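TfuA domain-containing protein (Methanosarcina acetivorans, PDB 6XP8) probably assists YcaO-type enzymes in peptide backbone thioamidation, the replacement of a backbone amide oxygen by sulfur. Local coordinates at residues Gly8-His13 with Gly45-Ile50; Ala3-Gly8 with Ala22-Pro27. All coordinates share one frame; numbering follows the deposited sequence.

From the N terminus, strand 3-6 runs into the loop 8-13, helix 13-19 follows, and the chain returns as strand 23-25. Contact 2 (3-8 with 22-27) closes this beta-alpha-beta loop by pairing the two strands. The chain then passes through helix 33-38 to strand 43-46. There contact 1 (8-13 with 45-50) closes a longer loop, joining the loops that follow strands 3-6 and 43-46. The segments alternate along the chain, so the contacts cross, and they share G8. Strand 3-6 lies between the other two strands in the parallel sheet. G45 adds backbone bonds to V4 and F6, which tie contact 1 to contact 2.

Contact 1: Gly8-His13 with Gly45-Ile50; sequences GNSISH and GIIDGI
The carboxylate of D48 is the flat group at the centre of this contact. Two backbone amides approach its OD2 from the same side of the carboxylate plane, S10 N less far out of it than N9 N. T7 OG1 bonds to OD2 from the opposite side. The N-H of S10 points almost straight at OD2, 2.9 Å from S10 N to D48 OD2, with 170° at the hydrogen. The bond from N9 is more bent, 134° at the hydrogen, with 3.0 Å from N9 N to D48 OD2. The S10 hydroxyl bonds to the syn lone pair of the other oxygen, 2.6 Å from S10 OG to D48 OD1. S10 OG sits beside its own backbone N (chi1 -61°), so one residue grips both oxygens. These donors fix the rotation of the buried carboxylate and probably favour its ionised form. Next to it, I47 CG2 packs on S10 CB at 3.9 Å, and I47 also touches V206 of helix 198-215. G8 has a positive phi, a backbone shape that calls for glycine. The arrangement joins two loops at the C-terminal ends of neighbouring strands in the parallel sheet of an alpha/beta fold.

Contact 2: Ala3-Gly8 with Ala22-Pro27; sequences AVIFTG and ANYQPP
Four backbone hydrogen bonds join strands 3-6 and 23-25 in parallel register. N23 N gives its hydrogen to A3 O at 3.0 Å. The carbonyl of N23 then accepts from I5 N, 2.8 Å from N23 O. The I5 carbonyl is met nearly along its C=O axis by Q25 N, 2.8 Å from I5 O, with 170° at the hydrogen. T7 N donates to Q25 O in the same way, at 3.1 Å. Thus I5 uses both its N-H and its C=O on this neighbour, while V4 and F6 turn theirs to strand 43-46 and the residues just after it. Strand 23-25 is the outermost strand on this side of the sheet. With helix 13-19 the pair forms a beta-alpha-beta crossover unit. At the end of the strands, T7 O and Q25 O lie close together as two acceptors. H13 NE2 bonds to T7 O and weakly to Q25 O, which probably eases their repulsion. On the sheet face of I5 and Y24, the phenol ring lies alongside I5, with Y24 CE1 3.6 Å from I5 CB. T7 CG2 reaches Y24 CD1 at 3.9 Å. The T7 hydroxyl is satisfied by D48, and that of Y24 by L20 O. On the other face, which helix 33-38 covers, the V4 and Q25 side chains cross obliquely, with V4 CG2 3.6 Å from Q25 CG. F6 runs beside Q25, and P26 O sits at the edge of its ring, in plane, 3.4 Å from F6 CD1.

Contact 1: Gly8-His13 with Gly45-Ile50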
loop_
_atom_site.group_PDB
_atom_site.type_symbol
_atom_site.label_atom_id
_atom_site.label_comp_id
_atom_site.label_asym_id
_atom_site.label_seq_id
_atom_site.Cartn_x
_atom_site.Cartn_y
_atom_site.Cartn_z
ATOM N N GLY A 8 5.075 4.520 -6.899
ATOM C CA GLY A 8 4.771 5.935 -7.078
ATOM C C GLY A 8 3.828 6.462 -6.021
ATOM O O GLY A 8 3.929 7.632 -5.634
ATOM N N ASN A 9 2.912 5.601 -5.563
ATOM C CA ASN A 9 1.913 5.951 -4.546
ATOM C C ASN A 9 2.441 5.723 -3.126
ATOM O O ASN A 9 2.524 6.660 -2.338
ATOM C CB ASN A 9 0.604 5.161 -4.743
ATOM C CG ASN A 9 0.026 5.275 -6.150
ATOM O OD1 ASN A 9 0.265 6.246 -6.887
ATOM N ND2 ASN A 9 -0.762 4.284 -6.521
ATOM N N SER A 10 2.809 4.481 -2.815
ATOM C CA SER A 10 3.239 4.096 -1.459
ATOM C C SER A 10 4.618 4.665 -1.122
ATOM O O SER A 10 4.927 4.944 0.044
ATOM C CB SER A 10 3.240 2.574 -1.322
ATOM O OG SER A 10 1.935 2.062 -1.530
ATOM N N ILE A 11 5.434 4.812 -2.160
ATOM C CA ILE A 11 6.709 5.520 -2.107
ATOM C C ILE A 11 6.913 6.149 -3.486
ATOM O O ILE A 11 6.586 5.541 -4.511
ATOM C CB ILE A 11 7.889 4.594 -1.678
ATOM C CG1 ILE A 11 9.151 5.422 -1.371
ATOM C CG2 ILE A 11 8.149 3.488 -2.704
ATOM C CD1 ILE A 11 10.198 4.711 -0.534
ATOM N N SER A 12 7.433 7.371 -3.508
ATOM C CA SER A 12 7.709 8.055 -4.766
ATOM C C SER A 12 8.898 7.419 -5.481
ATOM O O SER A 12 9.733 6.752 -4.850
ATOM C CB SER A 12 7.956 9.546 -4.524
ATOM O OG SER A 12 9.166 9.753 -3.815
ATOM N N HIS A 13 8.960 7.612 -6.797
ATOM C CA HIS A 13 10.103 7.167 -7.601
ATOM C C HIS A 13 11.387 7.815 -7.079
ATOM O O HIS A 13 12.413 7.159 -6.983
ATOM C CB HIS A 13 9.894 7.505 -9.079
ATOM C CG HIS A 13 8.861 6.659 -9.763
ATOM N ND1 HIS A 13 8.778 6.565 -11.135
ATOM C CD2 HIS A 13 7.881 5.863 -9.270
ATOM C CE1 HIS A 13 7.785 5.757 -11.461
ATOM N NE2 HIS A 13 7.226 5.314 -10.347
ATOM N N GLY A 45 9.093 -6.142 -9.100
ATOM C CA GLY A 45 8.491 -5.730 -7.835
ATOM C C GLY A 45 7.166 -5.045 -8.105
ATOM O O GLY A 45 7.117 -4.034 -8.811
ATOM N N ILE A 46 6.090 -5.616 -7.573
ATOM C CA ILE A 46 4.776 -4.978 -7.649
ATOM C C ILE A 46 4.503 -4.364 -6.283
ATOM O O ILE A 46 4.369 -5.084 -5.295
ATOM C CB ILE A 46 3.640 -5.956 -8.050
ATOM C CG1 ILE A 46 3.936 -6.630 -9.408
ATOM C CG2 ILE A 46 2.305 -5.214 -8.085
ATOM C CD1 ILE A 46 3.003 -7.780 -9.754
ATOM N N ILE A 47 4.461 -3.032 -6.233
ATOM C CA ILE A 47 4.046 -2.313 -5.025
ATOM C C ILE A 47 2.630 -1.780 -5.274
ATOM O O ILE A 47 1.658 -2.296 -4.713
ATOM C CB ILE A 47 5.051 -1.203 -4.603
ATOM C CG1 ILE A 47 6.441 -1.820 -4.329
ATOM C CG2 ILE A 47 4.533 -0.439 -3.380
ATOM C CD1 ILE A 47 7.573 -0.842 -4.056
ATOM N N ASP A 48 2.530 -0.791 -6.160
ATOM C CA ASP A 48 1.272 -0.115 -6.460
ATOM C C ASP A 48 0.709 -0.554 -7.799
ATOM O O ASP A 48 1.457 -0.912 -8.715
ATOM C CB ASP A 48 1.468 1.405 -6.424
ATOM C CG ASP A 48 1.983 1.891 -5.081
ATOM O OD1 ASP A 48 1.416 1.479 -4.050
ATOM O OD2 ASP A 48 2.955 2.681 -5.058
ATOM N N GLY A 49 -0.616 -0.531 -7.885
ATOM C CA GLY A 49 -1.328 -0.868 -9.104
ATOM C C GLY A 49 -2.741 -0.338 -9.074
ATOM O O GLY A 49 -3.316 -0.111 -7.995
ATOM N N ILE A 50 -3.301 -0.135 -10.263
ATOM C CA ILE A 50 -4.692 0.303 -10.400
ATOM C C ILE A 50 -5.613 -0.835 -9.947
ATOM O O ILE A 50 -5.375 -1.999 -10.288
ATOM C CB ILE A 50 -4.987 0.795 -11.846
ATOM C CG1 ILE A 50 -4.483 2.231 -12.041
ATOM C CG2 ILE A 50 -6.479 0.805 -12.154
ATOM C CD1 ILE A 50 -2.993 2.371 -12.250
#

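Contact 2: Ala3-Gly8 with Ala22-Pro27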
loop_
_atom_site.group_PDB
_atom_site.type_symbol
_atom_site.label_atom_id
_atom_site.label_comp_id
_atom_site.label_asym_id
_atom_site.label_seq_id
_atom_site.Cartn_x
_atom_site.Cartn_y
_atom_site.Cartn_z
ATOM N N ALA A 3 15.990 -5.238 -12.685
ATOM C CA ALA A 3 14.715 -5.159 -11.968
ATOM C C ALA A 3 13.823 -4.033 -12.472
ATOM O O ALA A 3 14.304 -2.951 -12.820
ATOM C CB ALA A 3 14.944 -5.007 -10.475
ATOM N N VAL A 4 12.523 -4.314 -12.503
ATOM C CA VAL A 4 11.486 -3.316 -12.769
ATOM C C VAL A 4 10.531 -3.254 -11.565
ATOM O O VAL A 4 10.105 -4.291 -11.050
ATOM C CB VAL A 4 10.775 -3.559 -14.136
ATOM C CG1 VAL A 4 10.120 -4.936 -14.212
ATOM C CG2 VAL A 4 9.773 -2.457 -14.450
ATOM N N ILE A 5 10.244 -2.035 -11.102
ATOM C CA ILE A 5 9.384 -1.812 -9.924
ATOM C C ILE A 5 8.216 -0.899 -10.270
ATOM O O ILE A 5 8.409 0.205 -10.780
ATOM C CB ILE A 5 10.163 -1.191 -8.728
ATOM C CG1 ILE A 5 11.462 -1.950 -8.421
ATOM C CG2 ILE A 5 9.275 -1.040 -7.492
ATOM C CD1 ILE A 5 11.274 -3.353 -7.894
ATOM N N PHE A 6 7.006 -1.365 -9.975
ATOM C CA PHE A 6 5.800 -0.575 -10.197
ATOM C C PHE A 6 5.390 0.078 -8.888
ATOM O O PHE A 6 4.924 -0.604 -7.969
ATOM C CB PHE A 6 4.684 -1.454 -10.766
ATOM C CG PHE A 6 5.041 -2.102 -12.077
ATOM C CD1 PHE A 6 4.791 -1.443 -13.281
ATOM C CD2 PHE A 6 5.638 -3.363 -12.111
ATOM C CE1 PHE A 6 5.128 -2.032 -14.497
ATOM C CE2 PHE A 6 5.988 -3.950 -13.324
ATOM C CZ PHE A 6 5.724 -3.285 -14.519
ATOM N N THR A 7 5.594 1.395 -8.802
ATOM C CA THR A 7 5.316 2.169 -7.581
ATOM C C THR A 7 5.058 3.655 -7.912
ATOM O O THR A 7 4.823 3.995 -9.078
ATOM C CB THR A 7 6.378 1.920 -6.458
ATOM O OG1 THR A 7 5.874 2.373 -5.195
ATOM C CG2 THR A 7 7.732 2.573 -6.750
ATOM N N GLY A 8 5.075 4.520 -6.899
ATOM C CA GLY A 8 4.771 5.935 -7.078
ATOM C C GLY A 8 3.828 6.462 -6.021
ATOM O O GLY A 8 3.929 7.632 -5.634
ATOM N N ALA A 22 16.810 0.884 -9.926
ATOM C CA ALA A 22 16.002 -0.031 -10.719
ATOM C C ALA A 22 15.242 0.776 -11.762
ATOM O O ALA A 22 15.292 2.013 -11.762
ATOM C CB ALA A 22 15.031 -0.794 -9.824
ATOM N N ASN A 23 14.557 0.075 -12.660
ATOM C CA ASN A 23 13.615 0.717 -13.563
ATOM C C ASN A 23 12.293 0.938 -12.827
ATOM O O ASN A 23 11.523 -0.005 -12.622
ATOM C CB ASN A 23 13.416 -0.117 -14.837
ATOM C CG ASN A 23 12.480 0.543 -15.840
ATOM O OD1 ASN A 23 11.805 1.527 -15.537
ATOM N ND2 ASN A 23 12.441 0.002 -17.047
ATOM N N TYR A 24 12.043 2.188 -12.438
ATOM C CA TYR A 24 10.783 2.555 -11.789
ATOM C C TYR A 24 9.719 2.926 -12.801
ATOM O O TYR A 24 9.936 3.760 -13.686
ATOM C CB TYR A 24 10.983 3.646 -10.725
ATOM C CG TYR A 24 11.762 3.103 -9.555
ATOM C CD1 TYR A 24 11.133 2.323 -8.573
ATOM C CD2 TYR A 24 13.140 3.301 -9.455
ATOM C CE1 TYR A 24 11.855 1.780 -7.518
ATOM C CE2 TYR A 24 13.862 2.766 -8.397
ATOM C CZ TYR A 24 13.217 2.011 -7.429
ATOM O OH TYR A 24 13.920 1.471 -6.375
ATOM N N GLN A 25 8.578 2.264 -12.663
ATOM C CA GLN A 25 7.437 2.446 -13.547
ATOM C C GLN A 25 6.247 2.935 -12.722
ATOM O O GLN A 25 6.223 2.726 -11.508
ATOM C CB GLN A 25 7.095 1.125 -14.255
ATOM C CG GLN A 25 8.126 0.666 -15.287
ATOM C CD GLN A 25 8.282 1.620 -16.464
ATOM O OE1 GLN A 25 9.392 2.056 -16.776
ATOM N NE2 GLN A 25 7.176 1.951 -17.117
ATOM N N PRO A 26 5.248 3.576 -13.373
ATOM C CA PRO A 26 4.025 3.976 -12.662
ATOM C C PRO A 26 3.261 2.765 -12.088
ATOM O O PRO A 26 3.592 1.615 -12.441
ATOM C CB PRO A 26 3.193 4.656 -13.759
ATOM C CG PRO A 26 4.193 5.113 -14.758
ATOM C CD PRO A 26 5.229 4.038 -14.776
ATOM N N PRO A 27 2.260 3.000 -11.204
ATOM C CA PRO A 27 1.437 1.887 -10.701
ATOM C C PRO A 27 0.999 0.945 -11.829
ATOM O O PRO A 27 0.589 1.414 -12.898
ATOM C CB PRO A 27 0.231 2.598 -10.089
ATOM C CG PRO A 27 0.798 3.884 -9.598
ATOM C CD PRO A 27 1.873 4.279 -10.570
#